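Local structure of glutathione S-transferase, N-terminal domain protein (Pseudomonas putida, 4NAX) at residues I126-G131 with W188-L192; V133-F139 with R195-L201; D165-R171 with F207-V213. The protein binds glutathione disulfide, one molecule per subunit, and probably works as a transferase of the glutathione S-transferase superfamily. Residues are numbered along the deposited sequence.

Interaction 1. Residues I126-G131 with W188-L192; sequences IGPMFG and WVRNL. With GDS (oxidized glutathione disulfide), chain C.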
loop_
_atom_site.group_PDB
_atom_site.type_symbol
_atom_site.label_atom_id
_atom_site.label_comp_id
_atom_site.label_asym_id
_atom_site.label_seq_id
_atom_site.Cartn_x
_atom_site.Cartn_y
_atom_site.Cartn_z
ATOM N N ILE A 126 -3.355 3.739 -6.768
ATOM C CA ILE A 126 -4.506 3.248 -7.510
ATOM C C ILE A 126 -5.721 3.011 -6.625
ATOM O O ILE A 126 -6.799 3.525 -6.888
ATOM C CB ILE A 126 -4.135 1.977 -8.287
ATOM C CG1 ILE A 126 -3.029 2.230 -9.325
ATOM C CG2 ILE A 126 -5.372 1.316 -8.867
ATOM C CD1 ILE A 126 -3.462 3.068 -10.501
ATOM N N GLY A 127 -5.567 2.181 -5.600
ATOM C CA GLY A 127 -6.727 1.863 -4.748
ATOM C C GLY A 127 -7.299 3.094 -4.050
ATOM O O GLY A 127 -8.481 3.378 -4.150
ATOM N N PRO A 128 -6.443 3.824 -3.316
ATOM C CA PRO A 128 -6.984 4.941 -2.535
ATOM C C PRO A 128 -7.600 6.014 -3.424
ATOM O O PRO A 128 -8.658 6.540 -3.100
ATOM C CB PRO A 128 -5.742 5.447 -1.771
ATOM C CG PRO A 128 -4.930 4.201 -1.545
ATOM C CD PRO A 128 -5.083 3.446 -2.860
ATOM N N MET A 129 -6.960 6.325 -4.551
ATOM C CA MET A 129 -7.440 7.416 -5.403
ATOM C C MET A 129 -8.636 7.026 -6.237
ATOM O O MET A 129 -9.601 7.792 -6.338
ATOM C CB MET A 129 -6.295 7.986 -6.233
ATOM C CG MET A 129 -5.177 8.541 -5.359
ATOM S SD MET A 129 -5.712 9.942 -4.325
ATOM C CE MET A 129 -5.760 9.209 -2.744
ATOM N N PHE A 130 -8.613 5.837 -6.842
ATOM C CA PHE A 130 -9.772 5.410 -7.574
ATOM C C PHE A 130 -10.978 5.297 -6.637
ATOM O O PHE A 130 -12.110 5.620 -7.001
ATOM C CB PHE A 130 -9.558 4.070 -8.314
ATOM C CG PHE A 130 -8.625 4.103 -9.503
ATOM C CD1 PHE A 130 -7.845 5.184 -9.845
ATOM C CD2 PHE A 130 -8.515 2.942 -10.271
ATOM C CE1 PHE A 130 -6.985 5.121 -10.932
ATOM C CE2 PHE A 130 -7.654 2.873 -11.336
ATOM C CZ PHE A 130 -6.888 3.968 -11.672
ATOM N N GLY A 131 -10.737 4.837 -5.415
ATOM C CA GLY A 131 -11.812 4.739 -4.451
ATOM C C GLY A 131 -12.458 6.085 -4.156
ATOM O O GLY A 131 -13.665 6.153 -3.930
ATOM N N TRP A 188 -8.947 -2.918 -9.968
ATOM C CA TRP A 188 -9.269 -1.521 -9.678
ATOM C C TRP A 188 -9.557 -0.710 -10.941
ATOM O O TRP A 188 -10.441 0.142 -10.938
ATOM C CB TRP A 188 -8.169 -0.873 -8.838
ATOM C CG TRP A 188 -8.490 -0.918 -7.378
ATOM C CD1 TRP A 188 -7.908 -1.676 -6.403
ATOM C CD2 TRP A 188 -9.507 -0.150 -6.744
ATOM N NE1 TRP A 188 -8.496 -1.392 -5.180
ATOM C CE2 TRP A 188 -9.475 -0.449 -5.373
ATOM C CE3 TRP A 188 -10.448 0.775 -7.214
ATOM C CZ2 TRP A 188 -10.325 0.150 -4.467
ATOM C CZ3 TRP A 188 -11.308 1.350 -6.319
ATOM C CH2 TRP A 188 -11.238 1.047 -4.947
ATOM N N VAL A 189 -8.787 -0.949 -12.001
ATOM C CA VAL A 189 -9.081 -0.310 -13.275
ATOM C C VAL A 189 -10.501 -0.704 -13.728
ATOM O O VAL A 189 -11.311 0.159 -14.120
ATOM C CB VAL A 189 -8.027 -0.650 -14.345
ATOM C CG1 VAL A 189 -8.389 0.003 -15.669
ATOM C CG2 VAL A 189 -6.612 -0.227 -13.939
ATOM N N ARG A 190 -10.809 -2.002 -13.658
ATOM C CA ARG A 190 -12.162 -2.465 -13.978
ATOM C C ARG A 190 -13.216 -1.742 -13.133
ATOM O O ARG A 190 -14.237 -1.277 -13.653
ATOM C CB ARG A 190 -12.276 -3.968 -13.755
ATOM C CG ARG A 190 -13.685 -4.503 -13.944
ATOM C CD ARG A 190 -13.770 -5.991 -13.681
ATOM N NE ARG A 190 -15.139 -6.482 -13.711
ATOM C CZ ARG A 190 -15.909 -6.687 -12.642
ATOM N NH1 ARG A 190 -15.468 -6.489 -11.409
ATOM N NH2 ARG A 190 -17.139 -7.122 -12.815
ATOM N N ASN A 191 -12.987 -1.653 -11.830
ATOM C CA ASN A 191 -13.977 -1.046 -10.958
ATOM C C ASN A 191 -14.241 0.417 -11.307
ATOM O O ASN A 191 -15.386 0.878 -11.254
ATOM C CB ASN A 191 -13.553 -1.158 -9.495
ATOM C CG ASN A 191 -14.734 -1.222 -8.561
ATOM O OD1 ASN A 191 -15.616 -2.050 -8.744
ATOM N ND2 ASN A 191 -14.745 -0.374 -7.554
ATOM N N LEU A 192 -13.173 1.135 -11.659
ATOM C CA LEU A 192 -13.276 2.530 -12.009
ATOM C C LEU A 192 -14.165 2.726 -13.232
ATOM O O LEU A 192 -15.003 3.643 -13.262
ATOM C CB LEU A 192 -11.884 3.106 -12.243
ATOM C CG LEU A 192 -11.778 4.578 -12.610
ATOM C CD1 LEU A 192 -12.197 5.453 -11.454
ATOM C CD2 LEU A 192 -10.352 4.888 -13.031
HETATM N N1 GDS C . -15.411 3.277 4.243
HETATM C CA1 GDS C . -15.337 3.288 2.784
HETATM C C1 GDS C . -15.645 4.663 2.235
HETATM O OE1 GDS C . -15.226 4.940 1.087
HETATM O OE2 GDS C . -16.299 5.485 2.915
HETATM C CB1 GDS C . -16.335 2.269 2.220
HETATM C CG1 GDS C . -16.084 1.876 0.758
HETATM C CD1 GDS C . -14.784 1.127 0.601
HETATM O O1 GDS C . -14.324 0.479 1.522
HETATM N N2 GDS C . -14.198 1.246 -0.584
HETATM C CA2 GDS C . -12.984 0.539 -0.939
HETATM C C2 GDS C . -11.856 1.499 -1.211
HETATM O O2 GDS C . -12.056 2.557 -1.797
HETATM C CB2 GDS C . -13.223 -0.315 -2.185
HETATM S SG2 GDS C . -14.326 -1.704 -1.950
HETATM N N3 GDS C . -10.641 1.114 -0.827
HETATM C CA3 GDS C . -9.466 1.948 -1.014
HETATM C C3 GDS C . -8.183 1.179 -1.237
HETATM O OE3 GDS C . -7.124 1.774 -0.945
HETATM O OE4 GDS C . -8.260 0.059 -1.754
HETATM N N4 GDS C . -14.613 -1.718 3.572
HETATM C CA4 GDS C . -15.421 -1.899 4.758
HETATM C C4 GDS C . -15.605 -0.638 5.557
HETATM O OE5 GDS C . -16.328 -0.675 6.596
HETATM O OE6 GDS C . -15.065 0.414 5.128
HETATM C C5 GDS C . -13.799 -2.678 3.153
HETATM O O5 GDS C . -13.672 -3.731 3.768
HETATM C CA5 GDS C . -13.057 -2.439 1.856
HETATM N N5 GDS C . -11.679 -2.905 1.975
HETATM C CB5 GDS C . -13.787 -3.193 0.743
HETATM S SG5 GDS C . -13.003 -3.106 -0.868
HETATM C CA6 GDS C . -6.794 -2.421 2.165
HETATM C C6 GDS C . -6.512 -3.660 1.370
HETATM O OE7 GDS C . -6.924 -4.757 1.818
HETATM O OE8 GDS C . -5.869 -3.529 0.302
HETATM N N6 GDS C . -5.691 -1.456 1.981
HETATM C CB6 GDS C . -8.124 -1.804 1.725
HETATM C CG6 GDS C . -9.302 -2.734 2.030
HETATM C CD6 GDS C . -10.639 -2.090 1.779
HETATM O O6 GDS C . -10.741 -0.922 1.387
#
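Two nearly parallel helical segments, 126-131 and 188-192, pack with their axes 10.2 Å apart at closest approach and their N-to-C directions 5° apart; the W188 indole lies against two glycines, and the F130 ring packs on L192 and V189. W188 adopts an unusual chi1 of -95°, between the m and t wells, with chi2 at 109°. This lays its indole as a knob among I126, G127, F130 and G131. G127 CA sits 3.8 Å from the centroid of the W188 five-membered ring, over the face, in a CH-pi contact. G131 N is 3.6 Å from W188 CZ3. Glycine suits both places: an ideal CB on G127 would come 2.8 Å from GDS OE4, and one on G131 would lie 2.2 Å from GDS O2, so the helix can approach both indole and ligand. I126, with both chi angles m, brings CG2 to 3.6 Å from W188 CB.

F130, an m rotamer, points toward the second helix, its CB 3.6 Å from W188 CE3. L192, in the tp rotamer, sets CD2 3.7 Å above the F130 ring centroid, while W188 O approaches the ring edge at 3.5 Å from F130 CD2. V189, t at chi1, adds a looser contact. No hydrogen bond crosses; the indole NE1 is instead satisfied by N30 OD1, and W188 CZ2 lies 3.4 Å from GDS OE4, so the knob also forms part of the glutathione disulfide pocket.

Helix 148-168 backs the first segment through L160 and S157, helix 208-219 meets V189 through V210 and L214, and P128 and M129 pack on G124 and Q132 of the second subunit.

Interaction 2. Residues V133-F139 with R195-L201; sequences VGFFHFF and RYNARDL. With FMT (formic acid), chain E.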
loop_
_atom_site.group_PDB
_atom_site.type_symbol
_atom_site.label_atom_id
_atom_site.label_comp_id
_atom_site.label_asym_id
_atom_site.label_seq_id
_atom_site.Cartn_x
_atom_site.Cartn_y
_atom_site.Cartn_z
ATOM N N VAL A 133 -12.690 8.567 -6.357
ATOM C CA VAL A 133 -13.545 8.828 -7.514
ATOM C C VAL A 133 -14.893 8.124 -7.310
ATOM O O VAL A 133 -15.944 8.696 -7.594
ATOM C CB VAL A 133 -12.900 8.405 -8.836
ATOM C CG1 VAL A 133 -13.880 8.550 -9.997
ATOM C CG2 VAL A 133 -11.658 9.266 -9.079
ATOM N N GLY A 134 -14.876 6.887 -6.815
ATOM C CA GLY A 134 -16.113 6.207 -6.518
ATOM C C GLY A 134 -16.960 7.015 -5.540
ATOM O O GLY A 134 -18.171 7.204 -5.748
ATOM N N PHE A 135 -16.346 7.532 -4.480
ATOM C CA PHE A 135 -17.116 8.309 -3.513
ATOM C C PHE A 135 -17.762 9.541 -4.149
ATOM O O PHE A 135 -18.943 9.821 -3.910
ATOM C CB PHE A 135 -16.282 8.750 -2.313
ATOM C CG PHE A 135 -17.104 9.460 -1.283
ATOM C CD1 PHE A 135 -18.043 8.751 -0.542
ATOM C CD2 PHE A 135 -17.025 10.835 -1.124
ATOM C CE1 PHE A 135 -18.870 9.407 0.356
ATOM C CE2 PHE A 135 -17.841 11.489 -0.224
ATOM C CZ PHE A 135 -18.759 10.776 0.515
ATOM N N PHE A 136 -16.987 10.277 -4.945
ATOM C CA PHE A 136 -17.419 11.563 -5.497
ATOM C C PHE A 136 -18.172 11.505 -6.819
ATOM O O PHE A 136 -18.673 12.532 -7.299
ATOM C CB PHE A 136 -16.238 12.540 -5.575
ATOM C CG PHE A 136 -15.791 13.034 -4.224
ATOM C CD1 PHE A 136 -16.601 13.904 -3.494
ATOM C CD2 PHE A 136 -14.598 12.617 -3.660
ATOM C CE1 PHE A 136 -16.225 14.344 -2.251
ATOM C CE2 PHE A 136 -14.207 13.064 -2.407
ATOM C CZ PHE A 136 -15.019 13.937 -1.705
ATOM N N HIS A 137 -18.286 10.306 -7.391
ATOM C CA HIS A 137 -19.036 10.123 -8.637
ATOM C C HIS A 137 -20.140 9.072 -8.579
ATOM O O HIS A 137 -21.089 9.137 -9.353
ATOM C CB HIS A 137 -18.087 9.783 -9.792
ATOM C CG HIS A 137 -18.776 9.675 -11.116
ATOM N ND1 HIS A 137 -19.458 10.726 -11.688
ATOM C CD2 HIS A 137 -18.916 8.631 -11.965
ATOM C CE1 HIS A 137 -19.971 10.339 -12.840
ATOM N NE2 HIS A 137 -19.656 9.072 -13.031
ATOM N N PHE A 138 -20.016 8.116 -7.669
ATOM C CA PHE A 138 -20.947 6.991 -7.595
ATOM C C PHE A 138 -21.686 6.890 -6.255
ATOM O O PHE A 138 -22.867 6.541 -6.223
ATOM C CB PHE A 138 -20.184 5.694 -7.944
ATOM C CG PHE A 138 -21.055 4.470 -8.030
ATOM C CD1 PHE A 138 -21.872 4.257 -9.131
ATOM C CD2 PHE A 138 -21.041 3.532 -7.015
ATOM C CE1 PHE A 138 -22.679 3.127 -9.198
ATOM C CE2 PHE A 138 -21.832 2.398 -7.081
ATOM C CZ PHE A 138 -22.656 2.201 -8.166
ATOM N N PHE A 139 -21.000 7.167 -5.151
ATOM C CA PHE A 139 -21.613 7.101 -3.829
ATOM C C PHE A 139 -22.058 8.511 -3.380
ATOM O O PHE A 139 -22.341 9.356 -4.221
ATOM C CB PHE A 139 -20.690 6.378 -2.831
ATOM C CG PHE A 139 -20.377 4.948 -3.224
ATOM C CD1 PHE A 139 -21.369 3.958 -3.175
ATOM C CD2 PHE A 139 -19.107 4.576 -3.646
ATOM C CE1 PHE A 139 -21.090 2.646 -3.536
ATOM C CE2 PHE A 139 -18.828 3.267 -4.007
ATOM C CZ PHE A 139 -19.815 2.302 -3.957
ATOM N N ARG A 195 -18.134 -0.447 -12.432
ATOM C CA ARG A 195 -18.986 -0.139 -11.296
ATOM C C ARG A 195 -19.148 1.354 -11.039
ATOM O O ARG A 195 -20.264 1.825 -10.846
ATOM C CB ARG A 195 -18.516 -0.857 -10.033
ATOM C CG ARG A 195 -19.329 -0.510 -8.790
ATOM C CD ARG A 195 -19.175 -1.579 -7.728
ATOM N NE ARG A 195 -19.753 -1.230 -6.429
ATOM C CZ ARG A 195 -21.057 -1.208 -6.147
ATOM N NH1 ARG A 195 -21.968 -1.475 -7.083
ATOM N NH2 ARG A 195 -21.456 -0.899 -4.915
ATOM N N TYR A 196 -18.052 2.109 -11.040
ATOM C CA TYR A 196 -18.160 3.520 -10.695
ATOM C C TYR A 196 -18.669 4.380 -11.821
ATOM O O TYR A 196 -18.887 5.581 -11.618
ATOM C CB TYR A 196 -16.827 4.098 -10.249
ATOM C CG TYR A 196 -16.266 3.554 -8.981
ATOM C CD1 TYR A 196 -17.043 2.857 -8.051
ATOM C CD2 TYR A 196 -14.938 3.828 -8.662
ATOM C CE1 TYR A 196 -16.493 2.415 -6.864
ATOM C CE2 TYR A 196 -14.390 3.378 -7.488
ATOM C CZ TYR A 196 -15.153 2.684 -6.588
ATOM O OH TYR A 196 -14.567 2.239 -5.432
ATOM N N ASN A 197 -18.847 3.798 -13.003
ATOM C CA ASN A 197 -19.377 4.557 -14.133
ATOM C C ASN A 197 -18.517 5.788 -14.489
ATOM O O ASN A 197 -19.037 6.849 -14.850
ATOM C CB ASN A 197 -20.805 5.062 -13.838
ATOM C CG ASN A 197 -21.809 3.960 -13.578
ATOM O OD1 ASN A 197 -22.695 4.124 -12.740
ATOM N ND2 ASN A 197 -21.716 2.860 -14.311
ATOM N N ALA A 198 -17.198 5.653 -14.347
ATOM C CA ALA A 198 -16.284 6.789 -14.506
ATOM C C ALA A 198 -15.457 6.748 -15.780
ATOM O O ALA A 198 -14.488 7.484 -15.931
ATOM C CB ALA A 198 -15.376 6.911 -13.292
ATOM N N ARG A 199 -15.862 5.900 -16.710
ATOM C CA ARG A 199 -15.129 5.746 -17.959
ATOM C C ARG A 199 -14.920 7.085 -18.702
ATOM O O ARG A 199 -13.797 7.442 -19.085
ATOM C CB ARG A 199 -15.863 4.734 -18.827
ATOM C CG ARG A 199 -15.021 4.197 -19.943
ATOM C CD ARG A 199 -15.826 3.331 -20.877
ATOM N NE ARG A 199 -14.871 2.710 -21.768
ATOM C CZ ARG A 199 -14.374 1.499 -21.581
ATOM N NH1 ARG A 199 -14.788 0.761 -20.559
ATOM N NH2 ARG A 199 -13.479 1.022 -22.428
ATOM N N ASP A 200 -16.000 7.836 -18.877
ATOM C CA ASP A 200 -15.924 9.128 -19.548
ATOM C C ASP A 200 -15.247 10.177 -18.654
ATOM O O ASP A 200 -14.424 10.981 -19.121
ATOM C CB ASP A 200 -17.325 9.601 -19.962
ATOM C CG ASP A 200 -17.945 8.742 -21.069
ATOM O OD1 ASP A 200 -17.245 7.904 -21.685
ATOM O OD2 ASP A 200 -19.156 8.915 -21.327
ATOM N N LEU A 201 -15.574 10.153 -17.365
ATOM C CA LEU A 201 -14.985 11.102 -16.414
ATOM C C LEU A 201 -13.441 11.077 -16.434
ATOM O O LEU A 201 -12.795 12.104 -16.321
ATOM C CB LEU A 201 -15.453 10.790 -14.983
ATOM C CG LEU A 201 -16.229 11.739 -14.087
ATOM C CD1 LEU A 201 -16.059 11.203 -12.665
ATOM C CD2 LEU A 201 -15.762 13.178 -14.223
HETATM C C FMT E . -20.412 13.672 -9.968
HETATM O O1 FMT E . -20.356 14.869 -9.738
HETATM O O2 FMT E . -19.738 13.224 -11.021
#
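Y196, F138 and H137 have the largest buried areas, together about half of this contact, which joins the end of helix 109-137 and the residues just after it to the loop that follows helix 180-193. Y196 lays its ring flat against the helix backbone: G134 CA stands 3.4 Å from the ring centroid, almost on the normal, a close CH-pi contact. A side chain here would be impossible, since an ideal CB on G134 would lie 2.3 Å from Y196 CZ. F139 flanks the tyrosine, with its CE2 3.8 Å from Y196 CE1.

F138 turns its CB toward the loop, where R195 meets its ring: R195 O lies over one face, 3.2 Å from F138 CE1, and the flat guanidinium presents a face to F138 CE2, 3.8 Å from R195 CZ.

H137 supplies the polar tie. Its NE2 donates to N197 O (2.9 Å); N197 has a positive phi (58°), which asparagine tolerates better than most residues. On the other ring nitrogen, ND1 donates to O2 of a formic acid molecule at 2.6 Å, probably from the crystallisation liquor and also bound by K147 and R150. L201 CD1 packs 3.7 Å from the imidazole centroid.

The contact belongs to the all-helical C-terminal domain of the GST fold: a loop between two helices is fastened to the end of a long helix, with the Y196 side chain about 4 Å from the bound glutathione disulfide.

Interaction 3. Residues D165-R171 with F207-V213; sequences DRHLKGR and FKEVQRV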
loop_
_atom_site.group_PDB
_atom_site.type_symbol
_atom_site.label_atom_id
_atom_site.label_comp_id
_atom_site.label_asym_id
_atom_site.label_seq_id
_atom_site.Cartn_x
_atom_site.Cartn_y
_atom_site.Cartn_z
ATOM N N ASP A 165 -0.203 3.691 -18.362
ATOM C CA ASP A 165 -0.273 3.594 -19.809
ATOM C C ASP A 165 1.113 3.704 -20.431
ATOM O O ASP A 165 1.469 2.946 -21.338
ATOM C CB ASP A 165 -1.195 4.679 -20.353
ATOM C CG ASP A 165 -1.644 4.412 -21.759
ATOM O OD1 ASP A 165 -2.374 3.432 -21.971
ATOM O OD2 ASP A 165 -1.273 5.209 -22.650
ATOM N N ARG A 166 1.893 4.675 -19.961
ATOM C CA ARG A 166 3.237 4.864 -20.478
ATOM C C ARG A 166 4.099 3.660 -20.137
ATOM O O ARG A 166 4.938 3.224 -20.938
ATOM C CB ARG A 166 3.862 6.159 -19.970
ATOM C CG ARG A 166 3.165 7.396 -20.541
ATOM C CD ARG A 166 3.880 8.692 -20.171
ATOM N NE ARG A 166 3.906 8.904 -18.724
ATOM C CZ ARG A 166 2.915 9.429 -18.001
ATOM N NH1 ARG A 166 3.049 9.561 -16.685
ATOM N NH2 ARG A 166 1.797 9.831 -18.580
ATOM N N HIS A 167 3.923 3.124 -18.931
ATOM C CA HIS A 167 4.713 1.975 -18.526
ATOM C C HIS A 167 4.418 0.743 -19.397
ATOM O O HIS A 167 5.312 -0.037 -19.719
ATOM C CB HIS A 167 4.445 1.652 -17.050
ATOM C CG HIS A 167 5.167 0.436 -16.588
ATOM N ND1 HIS A 167 6.529 0.411 -16.422
ATOM C CD2 HIS A 167 4.731 -0.819 -16.344
ATOM C CE1 HIS A 167 6.897 -0.806 -16.063
ATOM N NE2 HIS A 167 5.823 -1.568 -16.008
ATOM N N LEU A 168 3.150 0.552 -19.730
ATOM C CA LEU A 168 2.709 -0.663 -20.416
ATOM C C LEU A 168 2.945 -0.658 -21.928
ATOM O O LEU A 168 2.824 -1.688 -22.582
ATOM C CB LEU A 168 1.230 -0.928 -20.107
ATOM C CG LEU A 168 0.991 -1.384 -18.661
ATOM C CD1 LEU A 168 -0.493 -1.310 -18.342
ATOM C CD2 LEU A 168 1.519 -2.800 -18.415
ATOM N N LYS A 169 3.276 0.492 -22.486
ATOM C CA LYS A 169 3.613 0.538 -23.898
ATOM C C LYS A 169 4.740 -0.441 -24.213
ATOM O O LYS A 169 5.779 -0.418 -23.580
ATOM C CB LYS A 169 4.008 1.947 -24.326
ATOM C CG LYS A 169 4.233 2.022 -25.824
ATOM C CD LYS A 169 4.164 3.424 -26.379
ATOM C CE LYS A 169 4.282 3.379 -27.893
ATOM N NZ LYS A 169 3.087 2.767 -28.543
ATOM N N GLY A 170 4.506 -1.328 -25.177
ATOM C CA GLY A 170 5.507 -2.325 -25.559
ATOM C C GLY A 170 5.618 -3.554 -24.667
ATOM O O GLY A 170 6.479 -4.395 -24.895
ATOM N N ARG A 171 4.761 -3.637 -23.652
ATOM C CA ARG A 171 4.822 -4.688 -22.622
ATOM C C ARG A 171 3.507 -5.441 -22.536
ATOM O O ARG A 171 2.449 -4.885 -22.826
ATOM C CB ARG A 171 4.972 -4.087 -21.218
ATOM C CG ARG A 171 6.125 -3.173 -20.961
ATOM C CD ARG A 171 6.157 -2.947 -19.479
ATOM N NE ARG A 171 6.615 -4.166 -18.844
ATOM C CZ ARG A 171 7.834 -4.323 -18.345
ATOM N NH1 ARG A 171 8.715 -3.326 -18.404
ATOM N NH2 ARG A 171 8.183 -5.482 -17.803
ATOM N N PHE A 207 -6.255 5.843 -22.892
ATOM C CA PHE A 207 -5.222 4.964 -22.340
ATOM C C PHE A 207 -5.269 3.609 -23.023
ATOM O O PHE A 207 -5.807 2.633 -22.495
ATOM C CB PHE A 207 -5.391 4.852 -20.820
ATOM C CG PHE A 207 -5.430 6.197 -20.126
ATOM C CD1 PHE A 207 -4.280 6.992 -20.040
ATOM C CD2 PHE A 207 -6.610 6.682 -19.582
ATOM C CE1 PHE A 207 -4.329 8.234 -19.440
ATOM C CE2 PHE A 207 -6.655 7.916 -18.963
ATOM C CZ PHE A 207 -5.512 8.691 -18.890
ATOM N N LYS A 208 -4.734 3.577 -24.240
ATOM C CA LYS A 208 -4.869 2.398 -25.094
ATOM C C LYS A 208 -4.109 1.202 -24.563
ATOM O O LYS A 208 -4.522 0.053 -24.763
ATOM C CB LYS A 208 -4.398 2.697 -26.517
ATOM C CG LYS A 208 -5.196 3.795 -27.218
ATOM C CD LYS A 208 -6.680 3.457 -27.304
ATOM C CE LYS A 208 -7.392 4.213 -28.415
ATOM N NZ LYS A 208 -7.421 5.677 -28.154
ATOM N N GLU A 209 -3.001 1.461 -23.880
ATOM C CA GLU A 209 -2.203 0.362 -23.339
ATOM C C GLU A 209 -2.894 -0.242 -22.115
ATOM O O GLU A 209 -2.954 -1.461 -21.960
ATOM C CB GLU A 209 -0.783 0.803 -22.988
ATOM C CG GLU A 209 -0.057 1.566 -24.095
ATOM C CD GLU A 209 0.074 0.773 -25.382
ATOM O OE1 GLU A 209 0.036 1.388 -26.465
ATOM O OE2 GLU A 209 0.210 -0.459 -25.314
ATOM N N VAL A 210 -3.422 0.609 -21.246
ATOM C CA VAL A 210 -4.199 0.124 -20.108
ATOM C C VAL A 210 -5.408 -0.685 -20.593
ATOM O O VAL A 210 -5.710 -1.745 -20.053
ATOM C CB VAL A 210 -4.663 1.275 -19.212
ATOM C CG1 VAL A 210 -5.485 0.749 -18.049
ATOM C CG2 VAL A 210 -3.470 2.061 -18.673
ATOM N N GLN A 211 -6.093 -0.196 -21.635
ATOM C CA GLN A 211 -7.235 -0.921 -22.196
ATOM C C GLN A 211 -6.828 -2.303 -22.695
ATOM O O GLN A 211 -7.511 -3.294 -22.443
ATOM C CB GLN A 211 -7.840 -0.156 -23.367
ATOM C CG GLN A 211 -8.600 1.098 -22.986
ATOM C CD GLN A 211 -8.989 1.910 -24.204
ATOM O OE1 GLN A 211 -8.888 3.136 -24.202
ATOM N NE2 GLN A 211 -9.408 1.224 -25.261
ATOM N N ARG A 212 -5.714 -2.359 -23.419
ATOM C CA ARG A 212 -5.220 -3.612 -23.965
ATOM C C ARG A 212 -4.916 -4.629 -22.870
ATOM O O ARG A 212 -5.323 -5.792 -22.954
ATOM C CB ARG A 212 -3.976 -3.361 -24.811
ATOM C CG ARG A 212 -3.222 -4.607 -25.238
ATOM C CD ARG A 212 -2.052 -4.252 -26.147
ATOM N NE ARG A 212 -1.101 -3.373 -25.454
ATOM C CZ ARG A 212 -0.172 -3.788 -24.598
ATOM N NH1 ARG A 212 -0.017 -5.076 -24.327
ATOM N NH2 ARG A 212 0.604 -2.907 -23.990
ATOM N N VAL A 213 -4.182 -4.199 -21.853
ATOM C CA VAL A 213 -3.765 -5.121 -20.796
ATOM C C VAL A 213 -4.963 -5.508 -19.902
ATOM O O VAL A 213 -5.094 -6.673 -19.507
ATOM C CB VAL A 213 -2.571 -4.556 -20.013
ATOM C CG1 VAL A 213 -2.186 -5.495 -18.885
ATOM C CG2 VAL A 213 -1.394 -4.371 -20.962
HETATM O O HOH W 1 -2.302 5.094 -25.169
HETATM O O HOH W 2 2.207 -1.537 -26.868
#
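Helix 148-168 finishes in this segment and gives way to a type II beta turn from L168 to R171, closed by R171 N to L168 O at 2.9 Å; G170 takes the positive phi (80°) that glycine accepts best. The partner begins at F207, the N-cap position, with helix 208-219 following. The backbones come nearest at D165 and E209, whose CA atoms are 5.2 Å apart.

D165 directs its carboxylate to the amino end of that helix, where backbone NH groups lack partners within the helix: OD1 accepts from V210 N at 3.1 Å and weakly from E209 N at 2.8 Å, while a water joins OD2 to K208 N. R212 does the reverse job for the turn. Its long side chain carries a guanidinium that donates from NH1 and NH2 to R171 O, each at 2.9 Å, and weakly from NH2 to L168 O. E209 OE2 holds R212 in place by a salt bridge to NH2 (2.8 Å), and a second water links OE2 to G170 N. K169 NZ forms a long salt bridge, 3.9 Å, to E209 OE1. Beneath, L168 CD1 packs on V213 CG2 at 4.1 Å.

Within the GST C-terminal helical domain, D165 thus receives NH groups at the start of helix 208-219 and R212 binds carbonyls of the turn after helix 148-168, supplemented by the K169-E209-R212 salt-bridge network.

How the interactions relate
Interactions 1 and 2 follow one another along helix 109-137, their centres 10 Å apart. The backbone joins them: N191 O lies 2.9 Å from Y196 N and L192 O 3.2 Å from A198 N, both probable hydrogen bonds. Y196 also reaches back, its OH 3.5 Å from W188 CZ3. Both contacts border the glutathione disulfide pocket: G127, P128, G131 and W188 line it, and the Y196 side chain is about 4 Å from the ligand. Interaction 3 is set apart, with centres 17 Å from interaction 1 and 22 Å from interaction 2, and meets the former through V189 CG1 and V210 CG1 at 3.8 Å. All belong to the helical C-terminal domain, and their chain order interleaves.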